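Local coordinates for protein guanine deaminase (Escherichia coli, PDB 6OHB) that catalyses the zinc-dependent hydrolytic deamination of guanine to xanthine and ammonia, a step of purine degradation, at residues Thr81-Pro86 / Ala138-Thr143; Arg162-Lys167 / Leu203-Pro208; Ile295-Thr300 / Val322-Asp327; Asn271-His276 / Lys369-Asp374; Arg195-Gly200 / Pro230-His235. All coordinates share one frame; numbering follows the deposited sequence.

Contact 1 (Thr81-Pro86 / Ala138-Thr143); sequences THIHYP and ALVFGT. With ZN (zinc ion), chain E.
Two parallel strands of the amidohydrolase TIM barrel meet here, and the first ends in the His-X-His pair of the superfamily, His-82 and His-84. The tight part lies along the backbones. Phe-141 N donates to Ile-83 O at 2.7 Å, nearly along the C=O axis, and Tyr-85 N donates to Phe-141 O at 3.0 Å. The bond from Ile-83 N to Leu-139 O is longer, 3.3 Å. On one face of the pair Ile-83 CG2 packs alongside Val-140 CG2, while Tyr-85 CB leans on Val-140 CG1. The other face carries an aromatic cluster. The His-84 CE1 atom lies over a face of the Phe-141 ring, with the two planes 42° apart. His-82, whose CG is anti to the backbone N, turns its edge to the Phe-141 face in an offset edge-to-face pair, planes at 76°, and its CE1 comes within 3.7 Å of Phe-141 CD1. Both NE2 atoms bind zinc, at 2.0 Å for His-82 and 1.9 Å for His-84; His-237 and Asp-327 complete the site. The packing, with the metal bonds, probably restricts rotation of both imidazoles, and His-82 ND1 is also hydrogen-bonded to His-235. The contact loosens past the strand ends, where Pro-86 CG rests on Gly-142 O and, more loosely, on Thr-143 CG2 at 4.0 Å. Tyr-85 and Pro-86 probably help bind substrate. A water sits in this part, in the plane of the His-84 ring: it accepts the ND1 hydrogen of His-84 at 2.7 Å and donates a weak hydrogen bond to Gly-142 O.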
# COMPACT_ATOMS: atom_id res chain seq x y z
N THR A 81 -11.71 9.90 9.89
CA THR A 81 -11.74 10.66 11.14
C THR A 81 -10.56 11.62 11.34
O THR A 81 -10.51 12.28 12.38
CB THR A 81 -11.82 9.71 12.34
OG1 THR A 81 -10.67 8.85 12.37
CG2 THR A 81 -13.10 8.87 12.28
N HIS A 82 -9.64 11.73 10.38
CA HIS A 82 -8.59 12.76 10.47
C HIS A 82 -7.97 12.94 9.09
O HIS A 82 -7.32 12.02 8.57
CB HIS A 82 -7.52 12.39 11.50
CG HIS A 82 -6.41 13.39 11.60
ND1 HIS A 82 -6.58 14.63 12.18
CD2 HIS A 82 -5.12 13.34 11.20
CE1 HIS A 82 -5.44 15.30 12.13
NE2 HIS A 82 -4.53 14.54 11.54
N ILE A 83 -8.18 14.11 8.49
CA ILE A 83 -7.63 14.42 7.18
C ILE A 83 -7.41 15.92 7.10
O ILE A 83 -8.19 16.70 7.66
CB ILE A 83 -8.55 13.88 6.06
CG1 ILE A 83 -7.95 14.16 4.68
CG2 ILE A 83 -9.97 14.43 6.19
CD1 ILE A 83 -8.68 13.46 3.55
N HIS A 84 -6.32 16.33 6.45
CA HIS A 84 -5.95 17.73 6.31
C HIS A 84 -6.34 18.20 4.90
O HIS A 84 -5.78 17.73 3.91
CB HIS A 84 -4.45 17.93 6.57
CG HIS A 84 -4.00 17.61 7.97
ND1 HIS A 84 -3.67 18.59 8.89
CD2 HIS A 84 -3.74 16.43 8.58
CE1 HIS A 84 -3.28 18.02 10.02
NE2 HIS A 84 -3.31 16.72 9.86
N TYR A 85 -7.32 19.11 4.82
CA TYR A 85 -7.74 19.66 3.53
C TYR A 85 -6.63 20.36 2.74
O TYR A 85 -6.49 20.07 1.54
CB TYR A 85 -8.95 20.59 3.76
CG TYR A 85 -9.05 21.84 2.91
CD1 TYR A 85 -9.20 21.77 1.53
CD2 TYR A 85 -9.03 23.10 3.51
CE1 TYR A 85 -9.30 22.92 0.76
CE2 TYR A 85 -9.13 24.26 2.74
CZ TYR A 85 -9.27 24.16 1.37
OH TYR A 85 -9.37 25.31 0.62
N PRO A 86 -5.84 21.29 3.31
CA PRO A 86 -4.89 22.05 2.47
C PRO A 86 -3.54 21.38 2.29
O PRO A 86 -2.50 22.04 2.40
CB PRO A 86 -4.75 23.37 3.24
CG PRO A 86 -4.84 22.95 4.67
CD PRO A 86 -5.83 21.79 4.70
N ALA A 138 -16.21 13.16 6.82
CA ALA A 138 -14.83 13.34 7.25
C ALA A 138 -14.76 14.39 8.35
O ALA A 138 -15.55 15.33 8.38
CB ALA A 138 -13.92 13.75 6.07
N LEU A 139 -13.81 14.19 9.25
CA LEU A 139 -13.42 15.20 10.22
C LEU A 139 -12.14 15.83 9.68
O LEU A 139 -11.11 15.15 9.56
CB LEU A 139 -13.22 14.57 11.60
CG LEU A 139 -12.49 15.39 12.66
CD1 LEU A 139 -13.21 16.71 12.92
CD2 LEU A 139 -12.36 14.58 13.95
N VAL A 140 -12.21 17.10 9.31
CA VAL A 140 -11.26 17.72 8.39
C VAL A 140 -10.53 18.84 9.10
O VAL A 140 -11.16 19.77 9.63
CB VAL A 140 -11.97 18.25 7.13
CG1 VAL A 140 -10.94 18.84 6.17
CG2 VAL A 140 -12.78 17.17 6.45
N PHE A 141 -9.20 18.78 9.09
CA PHE A 141 -8.41 19.94 9.48
C PHE A 141 -8.51 21.00 8.39
O PHE A 141 -8.31 20.71 7.20
CB PHE A 141 -6.95 19.55 9.70
CG PHE A 141 -6.53 19.54 11.14
CD1 PHE A 141 -7.09 18.63 12.02
CD2 PHE A 141 -5.58 20.43 11.61
CE1 PHE A 141 -6.71 18.60 13.34
CE2 PHE A 141 -5.20 20.41 12.93
CZ PHE A 141 -5.75 19.50 13.80
N GLY A 142 -8.82 22.22 8.79
CA GLY A 142 -8.84 23.33 7.86
C GLY A 142 -7.53 24.09 7.74
O GLY A 142 -6.44 23.51 7.82
N THR A 143 -7.65 25.40 7.56
CA THR A 143 -6.53 26.32 7.54
C THR A 143 -6.49 27.10 8.85
O THR A 143 -7.34 26.96 9.73
CB THR A 143 -6.70 27.30 6.38
OG1 THR A 143 -8.09 27.62 6.24
CG2 THR A 143 -6.21 26.68 5.08
ZN ZN E . -2.76 15.25 10.93
O HOH W 1 -4.07 21.14 8.16

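Contact 2 (Arg162-Lys167 / Leu203-Pro208); sequences RMIAGK and LYAITP
Three backbone hydrogen bonds fix the parallel pairing of 162-167 with 203-208, whose strand axes lie 46° apart. Leu-203 N donates to Met-163 O at 2.9 Å and Ala-165 N to Leu-203 O at 3.1 Å, both donors lying in the acceptor's carbonyl plane. The third, from Ala-205 N to Ala-165 O, is short at 2.8 Å, yet its donor stands 48° out of the carbonyl plane. Beyond it a side chain takes over: Lys-167 N donates to Tyr-204 OH at 3.1 Å. CG of Tyr-204 is anti to its backbone N, which lays the ring along the neighbouring strand.

Contacts from C-H groups centre on Gly-166. Its CA sits over the Tyr-204 face, 3.9 Å from the ring centroid and 28° off the normal, a CH-pi contact. The same CA points a hydrogen at Ala-205 O, 3.3 Å away, and that oxygen also accepts the hydroxyl of Thr-207.

Apolar packing lies on the Ile-164 and Leu-203 face. Ile-164 spreads its branches, CG2 meeting Ala-205 CB at 3.7 Å and CG1 meeting Leu-203 CD1 at 3.9 Å. Leu-203 CD1 also abuts the edge of the Arg-162 guanidinium, whose charge is paired with Glu-385.

At the far end Lys-167 NZ turns away to Asp-180 and Val-144 O. Helix 182-196 connects the two strands and touches the Tyr-204 ring through Leu-192 and Ile-193, so the arrangement is a beta-alpha-beta crossover, the building unit of a TIM barrel.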
# COMPACT_ATOMS: atom_id res chain seq x y z
N ARG A 162 -22.34 15.61 4.98
CA ARG A 162 -22.11 15.70 6.42
C ARG A 162 -20.61 15.68 6.67
O ARG A 162 -19.95 14.65 6.50
CB ARG A 162 -22.80 14.57 7.19
CG ARG A 162 -22.69 14.76 8.71
CD ARG A 162 -23.64 13.87 9.49
NE ARG A 162 -25.05 14.26 9.34
CZ ARG A 162 -25.66 15.18 10.08
NH1 ARG A 162 -25.00 15.83 11.03
NH2 ARG A 162 -26.94 15.46 9.87
N MET A 163 -20.07 16.82 7.09
CA MET A 163 -18.64 16.99 7.29
C MET A 163 -18.40 17.81 8.55
O MET A 163 -19.09 18.80 8.80
CB MET A 163 -17.99 17.68 6.08
CG MET A 163 -16.62 18.28 6.35
SD MET A 163 -15.95 19.16 4.94
CE MET A 163 -15.78 17.83 3.75
N ILE A 164 -17.40 17.40 9.33
CA ILE A 164 -16.93 18.18 10.47
C ILE A 164 -15.61 18.82 10.08
O ILE A 164 -14.68 18.14 9.63
CB ILE A 164 -16.77 17.29 11.71
CG1 ILE A 164 -17.93 16.31 11.84
CG2 ILE A 164 -16.64 18.16 12.97
CD1 ILE A 164 -17.79 15.35 13.00
N ALA A 165 -15.53 20.14 10.24
CA ALA A 165 -14.33 20.88 9.89
C ALA A 165 -14.21 22.08 10.82
O ALA A 165 -15.14 22.42 11.56
CB ALA A 165 -14.35 21.32 8.43
N GLY A 166 -13.04 22.72 10.79
CA GLY A 166 -12.81 23.88 11.62
C GLY A 166 -11.51 24.56 11.24
O GLY A 166 -10.65 23.98 10.57
N LYS A 167 -11.39 25.81 11.69
CA LYS A 167 -10.19 26.60 11.45
C LYS A 167 -9.08 26.17 12.40
O LYS A 167 -9.31 25.94 13.59
CB LYS A 167 -10.50 28.08 11.63
CG LYS A 167 -9.30 28.99 11.53
CD LYS A 167 -9.59 30.34 12.16
CE LYS A 167 -8.67 30.61 13.34
NZ LYS A 167 -7.25 30.70 12.92
N LEU A 203 -20.91 20.44 10.37
CA LEU A 203 -20.59 20.52 11.79
C LEU A 203 -19.21 21.14 11.95
O LEU A 203 -18.34 20.98 11.09
CB LEU A 203 -20.62 19.13 12.45
CG LEU A 203 -21.93 18.35 12.33
CD1 LEU A 203 -21.73 16.87 12.63
CD2 LEU A 203 -22.99 18.94 13.24
N TYR A 204 -19.02 21.85 13.05
CA TYR A 204 -17.77 22.56 13.31
C TYR A 204 -16.97 21.87 14.41
O TYR A 204 -17.54 21.38 15.39
CB TYR A 204 -18.01 24.03 13.68
CG TYR A 204 -16.72 24.83 13.75
CD1 TYR A 204 -15.94 24.84 14.90
CD2 TYR A 204 -16.29 25.56 12.65
CE1 TYR A 204 -14.76 25.56 14.95
CE2 TYR A 204 -15.11 26.28 12.70
CZ TYR A 204 -14.35 26.27 13.85
OH TYR A 204 -13.18 26.98 13.91
N ALA A 205 -15.65 21.86 14.25
CA ALA A 205 -14.73 21.32 15.24
C ALA A 205 -13.74 22.40 15.66
O ALA A 205 -13.09 23.01 14.81
CB ALA A 205 -13.97 20.11 14.69
N ILE A 206 -13.65 22.66 16.97
CA ILE A 206 -12.61 23.53 17.49
C ILE A 206 -11.27 22.82 17.30
O ILE A 206 -11.04 21.75 17.87
CB ILE A 206 -12.85 23.88 18.96
CG1 ILE A 206 -14.16 24.64 19.12
CG2 ILE A 206 -11.68 24.69 19.50
CD1 ILE A 206 -14.96 24.21 20.32
N THR A 207 -10.39 23.42 16.51
CA THR A 207 -9.24 22.71 15.95
C THR A 207 -7.95 23.47 16.26
O THR A 207 -7.45 24.24 15.43
CB THR A 207 -9.41 22.52 14.44
OG1 THR A 207 -10.72 22.01 14.17
CG2 THR A 207 -8.40 21.55 13.91
N PRO A 208 -7.40 23.28 17.46
CA PRO A 208 -5.99 23.65 17.68
C PRO A 208 -5.11 22.57 17.06
O PRO A 208 -5.35 21.38 17.26
CB PRO A 208 -5.86 23.70 19.21
CG PRO A 208 -6.95 22.76 19.71
CD PRO A 208 -8.05 22.78 18.69

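Contact 3 (Ile295-Thr300 / Val322-Asp327); sequences IAFCPT and VGMGTD. With ZN (zinc ion), chain E.
The zinc-binding aspartate of the amidohydrolase barrel, Asp-327, lies three residues past the end of strand 321-324, and this contact pairs that strand with its neighbour 294-297. The pairing is parallel and regular. Gly-323 N donates to Ile-295 O at 2.9 Å and Phe-297 N to Gly-323 O at 2.7 Å, both nearly along the C=O axis. Gly-325 N reaches Phe-297 O at 2.7 Å from a position 37° out of the carbonyl plane. On the face bearing Phe-297 and Met-324, the methionine chain folds back at chi2 and chi3, bringing SD to 3.7 Å from Phe-297 CD2. The sulfur is 53° off the ring normal, an oblique Met-aromatic contact. Its CE methyl runs on to Pro-299 CD at 3.6 Å.

In this TIM barrel the catalytic-end segments diverge beyond the strands: Cys-298 takes the N-cap position of helix 299-304, while the other chain turns inward from Gly-325 to the metal. A water bridges the two segments, accepting from Thr-300 N and donating to Gly-325 O at 2.8 Å, so a first-turn amide of the helix is tied to the opposite segment. Cys-298 CB and SG lie against the Gly-325 carbonyl. Asp-327 holds zinc through both carboxylate oxygens, OD1 and OD2 each 2.2 Å from the ion, in company with His-82, His-84 and His-237; its OD2 also receives a weak hydrogen bond from His-276 NE2.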
# COMPACT_ATOMS: atom_id res chain seq x y z
N ILE A 295 -10.10 8.42 19.46
CA ILE A 295 -8.78 8.36 18.85
C ILE A 295 -8.95 8.19 17.34
O ILE A 295 -9.78 7.40 16.89
CB ILE A 295 -7.94 7.19 19.42
CG1 ILE A 295 -7.72 7.36 20.92
CG2 ILE A 295 -6.62 7.05 18.67
CD1 ILE A 295 -6.92 6.23 21.54
N ALA A 296 -8.16 8.93 16.57
CA ALA A 296 -8.09 8.76 15.12
C ALA A 296 -6.83 7.98 14.77
O ALA A 296 -5.72 8.52 14.82
CB ALA A 296 -8.11 10.11 14.40
N PHE A 297 -7.01 6.72 14.39
CA PHE A 297 -5.93 5.81 14.00
C PHE A 297 -5.56 6.09 12.55
O PHE A 297 -6.40 5.96 11.65
CB PHE A 297 -6.41 4.37 14.22
CG PHE A 297 -5.40 3.30 13.90
CD1 PHE A 297 -4.05 3.57 13.74
CD2 PHE A 297 -5.82 1.98 13.76
CE1 PHE A 297 -3.15 2.56 13.44
CE2 PHE A 297 -4.93 0.97 13.46
CZ PHE A 297 -3.59 1.26 13.30
N CYS A 298 -4.30 6.47 12.31
CA CYS A 298 -3.81 6.78 10.96
C CYS A 298 -2.54 5.98 10.68
O CYS A 298 -1.42 6.49 10.87
CB CYS A 298 -3.49 8.27 10.81
SG CYS A 298 -4.61 9.44 11.62
N PRO A 299 -2.67 4.74 10.18
CA PRO A 299 -1.47 3.90 10.04
C PRO A 299 -0.50 4.38 8.97
O PRO A 299 0.72 4.26 9.14
CB PRO A 299 -2.05 2.52 9.71
CG PRO A 299 -3.41 2.80 9.15
CD PRO A 299 -3.91 4.00 9.90
N THR A 300 -1.00 4.94 7.86
CA THR A 300 -0.13 5.27 6.73
C THR A 300 0.89 6.34 7.09
O THR A 300 2.10 6.16 6.87
CB THR A 300 -0.98 5.71 5.54
OG1 THR A 300 -1.88 4.66 5.17
CG2 THR A 300 -0.10 6.05 4.34
N VAL A 322 -12.26 4.23 18.66
CA VAL A 322 -11.22 4.42 17.64
C VAL A 322 -11.88 4.48 16.27
O VAL A 322 -12.72 3.64 15.94
CB VAL A 322 -10.16 3.30 17.68
CG1 VAL A 322 -9.23 3.40 16.47
CG2 VAL A 322 -9.37 3.37 18.97
N GLY A 323 -11.47 5.47 15.47
CA GLY A 323 -11.82 5.54 14.07
C GLY A 323 -10.55 5.62 13.22
O GLY A 323 -9.44 5.80 13.73
N MET A 324 -10.73 5.47 11.91
CA MET A 324 -9.62 5.48 10.96
C MET A 324 -9.48 6.84 10.29
O MET A 324 -10.47 7.44 9.86
CB MET A 324 -9.80 4.40 9.89
CG MET A 324 -9.98 2.99 10.42
SD MET A 324 -8.59 2.38 11.39
CE MET A 324 -7.24 2.60 10.22
N GLY A 325 -8.25 7.33 10.18
CA GLY A 325 -7.96 8.55 9.46
C GLY A 325 -6.83 8.33 8.47
O GLY A 325 -5.98 7.46 8.64
N THR A 326 -6.86 9.11 7.39
CA THR A 326 -5.82 9.04 6.37
C THR A 326 -4.57 9.91 6.62
O THR A 326 -3.51 9.57 6.07
CB THR A 326 -6.40 9.38 4.99
OG1 THR A 326 -6.99 10.69 5.02
CG2 THR A 326 -7.44 8.36 4.57
N ASP A 327 -4.65 10.96 7.46
CA ASP A 327 -3.71 12.10 7.52
C ASP A 327 -3.21 12.45 6.13
O ASP A 327 -2.01 12.53 5.88
CB ASP A 327 -2.53 11.94 8.52
CG ASP A 327 -2.33 13.26 9.36
OD1 ASP A 327 -2.91 14.25 9.00
OD2 ASP A 327 -1.65 13.48 10.35
ZN ZN E . -2.76 15.25 10.93
O HOH W 2 -3.54 6.49 7.69

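Contact 4 (Asn271-His276 / Lys369-Asp374); sequences NCVFAH and KSLGLD
One apolar pair joins side chains across this small interface: Val-273 CG2 meets Leu-371 CD2 at 3.8 Å, the side chains crossing obliquely. The same valine methyl also touches Ser-370 O, at 4.1 Å. Beside this pair the Asn-271 amide swings its OD1 over the chain reversal, 3.6 Å from Gly-372 CA and 3.5 Å from Leu-371 O. Its CG is anti to its own carbonyl carbon (chi1 -60°), which sends the amide toward that turn.

One shell out, the turn itself sets these positions. Gly-372 has a positive phi of 68° and ends helix 365-370 in a Schellman motif, with Gly-372 N bonded back to Lys-369 O at 2.9 Å. Gly-372 turns its bare CA to the Asn-271 amide, so OD1 can approach closely. Leu-371 O is taken by Trp-233 NE1, and Ser-370 O by the Ser-294 hydroxyl.

Further out, Val-273 and Leu-371 both rest on Leu-139, and Leu-371 also reaches Val-79 and Thr-81. The end of helix 365-370 thus sends Leu-371 into the interior of the TIM barrel, against strands 73-84, 135-141 and 272-274, at the end away from the zinc, which is about 10 Å from the Val-273 side chain.

No hydrogen bond links the two segments. Their cohesion is therefore mainly van der Waals, and the two oxygens that meet, Asn-271 OD1 and Leu-371 O, would if anything repel slightly, the latter being stabilised by its indole donor.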
# COMPACT_ATOMS: atom_id res chain seq x y z
N ASN A 271 -17.10 13.74 21.64
CA ASN A 271 -16.82 14.48 20.40
C ASN A 271 -15.51 15.27 20.49
O ASN A 271 -15.36 16.34 19.88
CB ASN A 271 -17.99 15.40 20.03
CG ASN A 271 -19.28 14.62 19.82
OD1 ASN A 271 -19.26 13.39 19.69
ND2 ASN A 271 -20.40 15.34 19.77
N CYS A 272 -14.55 14.73 21.23
CA CYS A 272 -13.17 15.21 21.20
C CYS A 272 -12.31 14.11 20.61
O CYS A 272 -12.23 13.01 21.18
CB CYS A 272 -12.69 15.60 22.60
SG CYS A 272 -13.81 16.74 23.49
N VAL A 273 -11.67 14.39 19.47
CA VAL A 273 -10.95 13.40 18.69
C VAL A 273 -9.47 13.78 18.65
O VAL A 273 -9.11 14.88 18.22
CB VAL A 273 -11.51 13.26 17.26
CG1 VAL A 273 -10.74 12.19 16.49
CG2 VAL A 273 -12.99 12.92 17.31
N PHE A 274 -8.63 12.83 19.07
CA PHE A 274 -7.19 13.02 19.15
C PHE A 274 -6.53 12.12 18.13
O PHE A 274 -6.66 10.89 18.19
CB PHE A 274 -6.70 12.72 20.57
CG PHE A 274 -7.32 13.60 21.62
CD1 PHE A 274 -6.84 14.87 21.85
CD2 PHE A 274 -8.41 13.15 22.36
CE1 PHE A 274 -7.41 15.69 22.81
CE2 PHE A 274 -9.00 13.97 23.31
CZ PHE A 274 -8.50 15.24 23.54
N ALA A 275 -5.83 12.73 17.18
CA ALA A 275 -5.18 12.01 16.10
C ALA A 275 -3.87 11.39 16.58
O ALA A 275 -3.14 11.98 17.38
CB ALA A 275 -4.90 12.95 14.93
N HIS A 276 -3.63 10.16 16.10
CA HIS A 276 -2.39 9.39 16.21
C HIS A 276 -2.33 8.58 17.50
O HIS A 276 -2.58 7.37 17.47
CB HIS A 276 -1.17 10.29 16.05
CG HIS A 276 -1.14 11.03 14.74
ND1 HIS A 276 -1.04 10.38 13.53
CD2 HIS A 276 -1.23 12.35 14.46
CE1 HIS A 276 -1.05 11.28 12.56
NE2 HIS A 276 -1.16 12.48 13.09
N LYS A 369 -19.26 6.16 15.14
CA LYS A 369 -19.34 6.13 16.60
C LYS A 369 -18.23 6.95 17.24
O LYS A 369 -18.47 7.68 18.21
CB LYS A 369 -19.29 4.68 17.09
CG LYS A 369 -19.12 4.54 18.58
CD LYS A 369 -20.44 4.67 19.30
CE LYS A 369 -20.33 4.12 20.71
NZ LYS A 369 -19.52 2.87 20.74
N SER A 370 -17.00 6.83 16.72
CA SER A 370 -15.91 7.64 17.26
C SER A 370 -16.17 9.12 17.08
O SER A 370 -15.74 9.94 17.90
CB SER A 370 -14.57 7.24 16.62
OG SER A 370 -14.36 7.94 15.40
N LEU A 371 -16.88 9.50 16.01
CA LEU A 371 -17.26 10.89 15.79
C LEU A 371 -18.58 11.25 16.46
O LEU A 371 -19.02 12.40 16.34
CB LEU A 371 -17.34 11.17 14.29
CG LEU A 371 -16.01 11.00 13.54
CD1 LEU A 371 -16.11 11.50 12.11
CD2 LEU A 371 -14.87 11.69 14.29
N GLY A 372 -19.22 10.31 17.15
CA GLY A 372 -20.51 10.57 17.76
C GLY A 372 -21.64 10.79 16.78
O GLY A 372 -22.58 11.55 17.08
N LEU A 373 -21.59 10.15 15.61
CA LEU A 373 -22.61 10.30 14.59
C LEU A 373 -23.29 8.99 14.24
O LEU A 373 -24.00 8.92 13.23
CB LEU A 373 -22.02 10.93 13.32
CG LEU A 373 -21.41 12.32 13.39
CD1 LEU A 373 -20.69 12.64 12.08
CD2 LEU A 373 -22.49 13.36 13.67
N ASP A 374 -23.06 7.93 15.02
CA ASP A 374 -23.62 6.61 14.72
C ASP A 374 -25.14 6.58 14.79
O ASP A 374 -25.74 5.61 14.32
CB ASP A 374 -23.03 5.56 15.66
CG ASP A 374 -23.21 5.92 17.12
OD1 ASP A 374 -22.68 6.97 17.54
OD2 ASP A 374 -23.88 5.14 17.85

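Contact 5 (Arg195-Gly200 / Pro230-His235); sequences RWHKNG and PDTWVH
Charge and hydrogen bonding converge on Asp-231, whose two carboxylate oxygens serve different partners. Lys-198 NZ forms a salt bridge to Asp-231 OD2 at 3.1 Å, using the syn lone pair of that oxygen. The lysine chain bends at chi2, chi3 and chi4 to come across the carboxylate at about a right angle. His-197 NE2 donates to Asp-231 OD1, also at 3.1 Å, but the bond is weak: the N-H...O angle is 141° and the ring and carboxylate planes stand 89° apart. At the other side of the imidazole, ND1 is hydrogen-bonded to Tyr-204 N. With ND1 as acceptor and NE2 as donor the ring need not be charged, although the nearby carboxylate would probably favour protonation.

Packing sandwiches that same ring. Thr-232 CG2 sits over its centre, 3.5 Å from the centroid and 8° off the normal, a nearly axial CH-pi contact. Lys-198 CG covers the opposite face, 3.9 Å above the plane of the His-197 ring. At the edge, His-197 CE1 approaches Trp-233 CZ3 at 4.1 Å, the indole NH of Trp-233 being bound to Leu-371 O.

Bonds within 195-200 shape the turn: backbone Asn-199 N returns to Trp-196 O at 2.9 Å, and the side-chain amide ND2 of Asn-199 reaches Arg-195 O at 3.2 Å. Lys-198 takes the third place with positive phi. This is a type II beta turn, which here leads from helix 182-196 toward strand 203-208 and rests against the residues leading into strand 233-238 of the TIM barrel.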
# COMPACT_ATOMS: atom_id res chain seq x y z
N ARG A 195 -21.61 30.67 11.43
CA ARG A 195 -22.04 30.57 10.04
C ARG A 195 -22.30 29.13 9.60
O ARG A 195 -23.21 28.91 8.78
CB ARG A 195 -20.99 31.18 9.11
CG ARG A 195 -21.35 31.11 7.63
CD ARG A 195 -20.35 31.87 6.78
N TRP A 196 -21.58 28.16 10.15
CA TRP A 196 -21.57 26.82 9.57
C TRP A 196 -21.99 25.71 10.53
O TRP A 196 -22.45 24.67 10.05
CB TRP A 196 -20.17 26.47 9.04
CG TRP A 196 -19.70 27.32 7.89
CD1 TRP A 196 -18.65 28.19 7.89
CD2 TRP A 196 -20.26 27.38 6.57
NE1 TRP A 196 -18.52 28.79 6.66
CE2 TRP A 196 -19.50 28.31 5.83
CE3 TRP A 196 -21.33 26.73 5.94
CZ2 TRP A 196 -19.77 28.61 4.50
CZ3 TRP A 196 -21.60 27.03 4.61
CH2 TRP A 196 -20.82 27.96 3.91
N HIS A 197 -21.84 25.89 11.84
CA HIS A 197 -22.20 24.81 12.75
C HIS A 197 -23.70 24.54 12.67
O HIS A 197 -24.52 25.45 12.82
CB HIS A 197 -21.78 25.15 14.18
CG HIS A 197 -21.96 24.01 15.14
ND1 HIS A 197 -21.42 22.76 14.90
CD2 HIS A 197 -22.61 23.93 16.32
CE1 HIS A 197 -21.75 21.96 15.90
NE2 HIS A 197 -22.47 22.64 16.77
N LYS A 198 -24.04 23.28 12.42
CA LYS A 198 -25.42 22.84 12.19
C LYS A 198 -26.07 23.58 11.01
O LYS A 198 -27.29 23.70 10.94
CB LYS A 198 -26.27 22.99 13.45
CG LYS A 198 -25.79 22.15 14.64
CD LYS A 198 -26.96 21.56 15.43
CE LYS A 198 -27.84 22.64 16.04
NZ LYS A 198 -27.31 23.16 17.33
N ASN A 199 -25.26 24.03 10.05
CA ASN A 199 -25.78 24.53 8.78
C ASN A 199 -25.98 23.32 7.86
O ASN A 199 -25.02 22.79 7.29
CB ASN A 199 -24.83 25.56 8.17
CG ASN A 199 -25.37 26.18 6.89
OD1 ASN A 199 -26.24 25.62 6.22
ND2 ASN A 199 -24.84 27.34 6.53
N GLY A 200 -27.23 22.89 7.71
CA GLY A 200 -27.48 21.65 7.01
C GLY A 200 -26.90 20.49 7.80
O GLY A 200 -27.13 20.35 9.01
N PRO A 230 -21.18 23.75 23.45
CA PRO A 230 -20.83 22.40 23.91
C PRO A 230 -21.09 21.32 22.87
O PRO A 230 -20.57 20.21 23.03
CB PRO A 230 -21.73 22.20 25.14
CG PRO A 230 -22.28 23.56 25.47
CD PRO A 230 -22.31 24.33 24.19
N ASP A 231 -21.86 21.60 21.82
CA ASP A 231 -22.15 20.60 20.81
C ASP A 231 -21.26 20.73 19.58
O ASP A 231 -21.53 20.10 18.55
CB ASP A 231 -23.64 20.64 20.42
CG ASP A 231 -24.02 21.89 19.65
OD1 ASP A 231 -23.31 22.91 19.73
OD2 ASP A 231 -25.07 21.85 18.97
N THR A 232 -20.20 21.53 19.65
CA THR A 232 -19.20 21.48 18.59
C THR A 232 -18.22 20.34 18.87
O THR A 232 -18.20 19.74 19.94
CB THR A 232 -18.45 22.80 18.47
OG1 THR A 232 -17.91 23.18 19.74
CG2 THR A 232 -19.35 23.90 17.93
N TRP A 233 -17.41 20.05 17.87
CA TRP A 233 -16.40 19.02 18.04
C TRP A 233 -15.09 19.66 18.50
O TRP A 233 -14.87 20.86 18.38
CB TRP A 233 -16.21 18.24 16.74
CG TRP A 233 -17.17 17.09 16.61
CD1 TRP A 233 -16.87 15.76 16.61
CD2 TRP A 233 -18.60 17.18 16.50
NE1 TRP A 233 -18.01 15.02 16.50
CE2 TRP A 233 -19.09 15.86 16.43
CE3 TRP A 233 -19.51 18.24 16.45
CZ2 TRP A 233 -20.46 15.57 16.32
CZ3 TRP A 233 -20.87 17.95 16.34
CH2 TRP A 233 -21.33 16.63 16.27
N VAL A 234 -14.22 18.82 19.06
CA VAL A 234 -12.84 19.18 19.35
C VAL A 234 -11.96 18.22 18.57
O VAL A 234 -12.23 17.02 18.54
CB VAL A 234 -12.53 19.12 20.86
CG1 VAL A 234 -11.05 19.37 21.12
CG2 VAL A 234 -13.40 20.11 21.63
N HIS A 235 -10.90 18.74 17.95
CA HIS A 235 -10.09 17.93 17.05
C HIS A 235 -8.65 18.39 17.14
O HIS A 235 -8.35 19.54 16.80
CB HIS A 235 -10.62 18.05 15.62
CG HIS A 235 -9.94 17.15 14.64
ND1 HIS A 235 -9.93 17.39 13.28
CD2 HIS A 235 -9.25 16.00 14.82
CE1 HIS A 235 -9.28 16.43 12.67
NE2 HIS A 235 -8.85 15.57 13.58

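In the fold
Contacts 1, 2 and 3 are buried strand pairs of one TIM barrel, held by backbone hydrogen bonds. Contacts 1 and 2 sit on adjoining strands: 135-141 bonds to 164-169 through Val-140 N and Ile-164 O. Contacts 1 and 3 share the zinc and are bonded through Thr-81 N and Met-324 O. Contact 4 enters the same wall at strand 272-274 but meets a helix end through van der Waals contacts of mixed apolar and polar atoms, with no hydrogen bond between its segments. Contact 5, partly exposed and centred about 16 Å from the chain centre, is the one with a salt bridge between its segments; its Trp-233 ties it to contact 4 and to strand 203-208 of contact 2.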